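PDB 6IXZ: sortase family protein from Clostridium perfringens, which probably acts as a cysteine transpeptidase of the sortase C class, the enzymes that link pilin subunits covalently into pili. Local coordinates for residues 106-111 and 168-173; 120-125 and 182-187. All coordinates share one frame; numbering follows the deposited sequence.

Interaction 1 (106-111 and 168-173); sequences VLSAHT and TLLTCY
C172 and H110 meet through their first torsions: SG of C172 stands anti to its carbonyl carbon (chi1 -60°), while CG of H110 is anti to its backbone N (chi1 -159°), which puts the ring beside the sulfur. SG lies over the middle of the ring, 3.5 Å from the centroid of H110 and 14° off the ring normal, a sulfur-aromatic contact; its closest ring atom is CD2 of H110, at 3.4 Å from SG of C172. The two are the predicted sortase pair, H110 as proton donor/acceptor and C172 as the acyl-thioester nucleophile; H110 directly follows strand 103-109, and C172 lies near the end of the parallel strand 165-173.

The parallel ladder starts with L107 N to T168 O (2.9 Å), continues with L170 N to L107 O (2.9 Å) and A109 N to L170 O (3.0 Å), and fades to a weak bond from C172 N to A109 O (3.5 Å). Where the strands part, a water accepts from T111 N, bonds to T171 OG1 and donates weakly to A109 O, bridging the two segments next to the active-site pair. On the face of V106 and S108, L170 packs its CD1 on CG1 of V106, the two side chains crossing obliquely, and its CD2 lies 3.3 Å from OG of S108. On the other face L107 and L169 run side by side, CD1 of the first against CD2 of the second.

T168 OG1 bonds to H104 NE2. Strand 88-90 flanks 103-109 and strand 180-188 flanks 165-173, while I64 of strand 60-66 touches both L107 and L169; H110 is the N-cap residue of helix 111-114.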
loop_
_atom_site.group_PDB
_atom_site.type_symbol
_atom_site.label_atom_id
_atom_site.label_comp_id
_atom_site.label_asym_id
_atom_site.label_seq_id
_atom_site.Cartn_x
_atom_site.Cartn_y
_atom_site.Cartn_z
ATOM N N VAL A 106 4.624 -0.413 2.152
ATOM C CA VAL A 106 3.957 0.245 3.235
ATOM C C VAL A 106 2.854 1.168 2.712
ATOM O O VAL A 106 3.090 2.017 1.854
ATOM C CB VAL A 106 4.960 1.014 4.088
ATOM C CG1 VAL A 106 4.263 1.591 5.319
ATOM C CG2 VAL A 106 6.091 0.077 4.501
ATOM N N LEU A 107 1.656 1.011 3.262
ATOM C CA LEU A 107 0.518 1.786 2.838
ATOM C C LEU A 107 0.097 2.723 3.964
ATOM O O LEU A 107 -0.282 2.273 5.044
ATOM C CB LEU A 107 -0.642 0.855 2.423
ATOM C CG LEU A 107 -0.294 -0.269 1.457
ATOM C CD1 LEU A 107 -1.465 -1.231 1.216
ATOM C CD2 LEU A 107 0.235 0.287 0.146
ATOM N N SER A 108 0.302 4.025 3.739
ATOM C CA SER A 108 0.160 5.064 4.782
ATOM C C SER A 108 -1.170 5.833 4.676
ATOM O O SER A 108 -1.542 6.321 3.617
ATOM C CB SER A 108 1.302 6.095 4.665
ATOM O OG SER A 108 1.403 6.874 5.844
ATOM N N ALA A 109 -1.815 6.005 5.821
ATOM C CA ALA A 109 -3.110 6.640 5.935
ATOM C C ALA A 109 -2.994 7.701 6.987
ATOM O O ALA A 109 -2.461 7.423 8.055
ATOM C CB ALA A 109 -4.160 5.636 6.370
ATOM N N HIS A 110 -3.489 8.900 6.688
ATOM C CA HIS A 110 -3.507 10.015 7.654
ATOM C C HIS A 110 -4.904 10.649 7.731
ATOM O O HIS A 110 -5.245 11.447 6.894
ATOM C CB HIS A 110 -2.465 11.099 7.298
ATOM C CG HIS A 110 -2.079 11.968 8.457
ATOM N ND1 HIS A 110 -2.975 12.367 9.420
ATOM C CD2 HIS A 110 -0.878 12.463 8.841
ATOM C CE1 HIS A 110 -2.359 13.106 10.321
ATOM N NE2 HIS A 110 -1.071 13.130 10.025
ATOM N N THR A 111 -5.689 10.290 8.750
ATOM C CA THR A 111 -7.063 10.748 8.853
ATOM C C THR A 111 -7.133 12.216 9.319
ATOM O O THR A 111 -8.028 12.940 8.936
ATOM C CB THR A 111 -7.928 9.877 9.785
ATOM O OG1 THR A 111 -7.521 10.043 11.145
ATOM C CG2 THR A 111 -7.895 8.422 9.407
ATOM N N THR A 168 2.770 -3.747 5.099
ATOM C CA THR A 168 2.367 -3.088 6.334
ATOM C C THR A 168 1.307 -1.994 6.095
ATOM O O THR A 168 1.380 -1.187 5.131
ATOM C CB THR A 168 3.575 -2.528 7.123
ATOM O OG1 THR A 168 4.398 -3.595 7.636
ATOM C CG2 THR A 168 3.100 -1.695 8.299
ATOM N N LEU A 169 0.249 -2.057 6.894
ATOM C CA LEU A 169 -0.752 -0.987 6.948
ATOM C C LEU A 169 -0.342 -0.027 8.053
ATOM O O LEU A 169 0.055 -0.454 9.115
ATOM C CB LEU A 169 -2.131 -1.571 7.239
ATOM C CG LEU A 169 -2.492 -2.751 6.327
ATOM C CD1 LEU A 169 -3.888 -3.252 6.626
ATOM C CD2 LEU A 169 -2.338 -2.340 4.880
ATOM N N LEU A 170 -0.301 1.256 7.740
ATOM C CA LEU A 170 0.206 2.262 8.670
ATOM C C LEU A 170 -0.856 3.340 8.837
ATOM O O LEU A 170 -1.342 3.902 7.852
ATOM C CB LEU A 170 1.490 2.837 8.112
ATOM C CG LEU A 170 2.260 3.901 8.865
ATOM C CD1 LEU A 170 3.635 3.987 8.236
ATOM C CD2 LEU A 170 1.521 5.237 8.743
ATOM N N THR A 171 -1.269 3.579 10.078
ATOM C CA THR A 171 -2.129 4.724 10.393
ATOM C C THR A 171 -1.526 5.584 11.487
ATOM O O THR A 171 -0.853 5.061 12.369
ATOM C CB THR A 171 -3.521 4.276 10.850
ATOM O OG1 THR A 171 -4.397 5.408 10.922
ATOM C CG2 THR A 171 -3.466 3.625 12.172
ATOM N N CYS A 172 -1.645 6.904 11.381
ATOM C CA CYS A 172 -1.357 7.754 12.543
ATOM C C CYS A 172 -2.237 7.379 13.741
ATOM O O CYS A 172 -3.348 6.868 13.576
ATOM C CB CYS A 172 -1.563 9.219 12.217
ATOM S SG CYS A 172 -0.529 9.784 10.894
ATOM N N TYR A 173 -1.722 7.613 14.944
ATOM C CA TYR A 173 -2.209 6.951 16.148
ATOM C C TYR A 173 -1.710 7.740 17.350
ATOM O O TYR A 173 -0.774 8.519 17.212
ATOM C CB TYR A 173 -1.701 5.506 16.195
ATOM C CG TYR A 173 -2.358 4.653 17.258
ATOM C CD1 TYR A 173 -3.598 4.076 17.047
ATOM C CD2 TYR A 173 -1.761 4.484 18.490
ATOM C CE1 TYR A 173 -4.236 3.367 18.052
ATOM C CE2 TYR A 173 -2.360 3.737 19.481
ATOM C CZ TYR A 173 -3.588 3.169 19.258
ATOM O OH TYR A 173 -4.177 2.443 20.270
HETATM O O HOH W 1 -4.330 8.526 10.707
#

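Interaction 2 (120-125 and 182-187); sequences TDIDKL and LLVRGE
I122 reaches from a 3-10 segment onto V184 and L182, closing a loop of the sortase beta-barrel over strand 180-188. Its CB already touches V184, 4.0 Å from CG2 of that valine. One bond further, CG1 of I122 meets two residues of the strand, 3.8 Å from CG2 of V184 and 4.0 Å from CD2 of L182. This branch lies between the backbone N and the carbonyl carbon of I122 (chi1 72°), and from there the chain extends straight on, carrying CD1 to 3.6 Å from V184 CG2. The isoleucine thus runs antiparallel to the side chains of both strand residues, and a single valine methyl meets three successive carbons of it.

Next to I122, D123 contributes its CB, 3.6 Å from CD2 of L182, with its CA close by; the carboxylate turns off from the strand. Further along, L125 comes in almost at a right angle to V184. The 3-10 turn sets this spacing: K124 N bonds to D121 O at 2.9 Å and L125 N to I122 O, so I122 and L125, three positions apart, both point to the strand. No hydrogen bond joins the two segments, and the contact rests on apolar packing alone.

Around it, I69 and S68 of a loop touch I122 and L125, while L182 also packs on I147 and V149, and V184 on V144, all from strand 138-150. The loop thereby joins the apolar layer on this side of the sheet. V184 divides its two methyls between partners: CG2 serves I122, whereas CG1, anti to the backbone N, lies 4.0 Å from CD1 of L125.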
loop_
_atom_site.group_PDB
_atom_site.type_symbol
_atom_site.label_atom_id
_atom_site.label_comp_id
_atom_site.label_asym_id
_atom_site.label_seq_id
_atom_site.Cartn_x
_atom_site.Cartn_y
_atom_site.Cartn_z
ATOM N N THR A 120 -8.290 3.943 10.203
ATOM C CA THR A 120 -8.501 4.083 11.656
ATOM C C THR A 120 -8.818 2.769 12.366
ATOM O O THR A 120 -8.176 2.423 13.363
ATOM C CB THR A 120 -9.582 5.130 11.962
ATOM O OG1 THR A 120 -9.084 6.439 11.608
ATOM C CG2 THR A 120 -9.980 5.109 13.446
ATOM N N ASP A 121 -9.721 1.981 11.789
ATOM C CA ASP A 121 -10.164 0.761 12.438
ATOM C C ASP A 121 -9.175 -0.423 12.353
ATOM O O ASP A 121 -9.501 -1.528 12.813
ATOM C CB ASP A 121 -11.527 0.360 11.873
ATOM C CG ASP A 121 -12.645 1.273 12.368
ATOM O OD1 ASP A 121 -12.445 1.990 13.376
ATOM O OD2 ASP A 121 -13.708 1.308 11.747
ATOM N N ILE A 122 -7.983 -0.227 11.771
ATOM C CA ILE A 122 -6.978 -1.300 11.789
ATOM C C ILE A 122 -6.476 -1.547 13.190
ATOM O O ILE A 122 -5.921 -2.607 13.454
ATOM C CB ILE A 122 -5.781 -1.129 10.818
ATOM C CG1 ILE A 122 -4.819 -0.025 11.288
ATOM C CG2 ILE A 122 -6.301 -0.929 9.407
ATOM C CD1 ILE A 122 -3.573 0.090 10.440
ATOM N N ASP A 123 -6.886 -0.696 14.115
ATOM C CA ASP A 123 -6.620 -0.958 15.503
ATOM C C ASP A 123 -7.527 -2.051 16.098
ATOM O O ASP A 123 -7.208 -2.592 17.158
ATOM C CB ASP A 123 -6.654 0.331 16.304
ATOM C CG ASP A 123 -8.043 0.774 16.608
ATOM O OD1 ASP A 123 -8.959 0.416 15.847
ATOM O OD2 ASP A 123 -8.211 1.479 17.606
ATOM N N LYS A 124 -8.482 -2.541 15.313
ATOM C CA LYS A 124 -9.299 -3.699 15.742
ATOM C C LYS A 124 -8.821 -5.007 15.135
ATOM O O LYS A 124 -9.252 -6.093 15.541
ATOM C CB LYS A 124 -10.780 -3.470 15.420
ATOM C CG LYS A 124 -11.318 -2.113 15.871
ATOM C CD LYS A 124 -12.805 -1.943 15.555
ATOM C CE LYS A 124 -13.347 -0.615 16.085
ATOM N NZ LYS A 124 -14.758 -0.351 15.671
ATOM N N LEU A 125 -7.877 -4.939 14.209
ATOM C CA LEU A 125 -7.348 -6.161 13.634
ATOM C C LEU A 125 -6.483 -6.923 14.650
ATOM O O LEU A 125 -5.838 -6.327 15.486
ATOM C CB LEU A 125 -6.533 -5.863 12.385
ATOM C CG LEU A 125 -7.284 -5.290 11.193
ATOM C CD1 LEU A 125 -6.320 -4.940 10.079
ATOM C CD2 LEU A 125 -8.334 -6.273 10.706
ATOM N N LEU A 182 0.618 3.459 14.121
ATOM C CA LEU A 182 0.278 2.052 14.312
ATOM C C LEU A 182 0.532 1.273 13.032
ATOM O O LEU A 182 0.112 1.681 11.944
ATOM C CB LEU A 182 -1.195 1.938 14.727
ATOM C CG LEU A 182 -1.840 0.545 14.710
ATOM C CD1 LEU A 182 -1.271 -0.322 15.827
ATOM C CD2 LEU A 182 -3.342 0.694 14.894
ATOM N N LEU A 183 1.292 0.193 13.162
ATOM C CA LEU A 183 1.716 -0.624 12.035
ATOM C C LEU A 183 1.007 -1.941 12.160
ATOM O O LEU A 183 1.019 -2.541 13.233
ATOM C CB LEU A 183 3.222 -0.911 12.110
ATOM C CG LEU A 183 4.128 0.315 12.167
ATOM C CD1 LEU A 183 5.592 -0.104 12.158
ATOM C CD2 LEU A 183 3.822 1.256 11.002
ATOM N N VAL A 184 0.410 -2.404 11.070
ATOM C CA VAL A 184 -0.223 -3.732 11.050
ATOM C C VAL A 184 0.357 -4.500 9.874
ATOM O O VAL A 184 0.020 -4.209 8.720
ATOM C CB VAL A 184 -1.770 -3.618 10.917
ATOM C CG1 VAL A 184 -2.412 -4.991 10.823
ATOM C CG2 VAL A 184 -2.356 -2.848 12.096
ATOM N N ARG A 185 1.242 -5.465 10.164
ATOM C CA ARG A 185 1.988 -6.169 9.129
ATOM C C ARG A 185 1.286 -7.448 8.768
ATOM O O ARG A 185 0.931 -8.239 9.652
ATOM C CB ARG A 185 3.400 -6.556 9.588
ATOM C CG ARG A 185 4.278 -7.042 8.446
ATOM C CD ARG A 185 5.666 -7.411 8.967
ATOM N NE ARG A 185 5.622 -8.635 9.764
ATOM C CZ ARG A 185 6.630 -9.092 10.517
ATOM N NH1 ARG A 185 7.747 -8.403 10.618
ATOM N NH2 ARG A 185 6.490 -10.227 11.193
ATOM N N GLY A 186 1.056 -7.620 7.476
ATOM C CA GLY A 186 0.496 -8.865 6.944
ATOM C C GLY A 186 1.489 -9.573 6.060
ATOM O O GLY A 186 2.429 -8.951 5.542
ATOM N N GLU A 187 1.401 -10.902 6.055
ATOM C CA GLU A 187 2.273 -11.745 5.229
ATOM C C GLU A 187 1.433 -12.461 4.173
ATOM O O GLU A 187 0.301 -12.848 4.449
ATOM C CB GLU A 187 3.027 -12.771 6.105
ATOM C CG GLU A 187 3.973 -13.698 5.332
ATOM C CD GLU A 187 5.045 -14.338 6.207
ATOM O OE1 GLU A 187 4.932 -14.280 7.447
ATOM O OE2 GLU A 187 6.033 -14.869 5.660
#

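How the interactions relate
The segments alternate along the chain: 106-111, 120-125, 168-173, then 182-187, so each contact closes a loop that overlaps the other, and their centres are 9 Å apart. They share one sheet, in which strands 165-173 and 180-188 are consecutive antiparallel neighbours. Probable hydrogen bonds from V184 N to L169 O and from L182 N to T171 O, both 2.8 Å, join interaction 2 directly to interaction 1. T111 CG2 also packs on T120 OG1, bringing together the two ends of the connection 111-120. Interaction 2 thus lies near, but not in, the predicted active site, the L182 side chain being about 8 Å from that of C172.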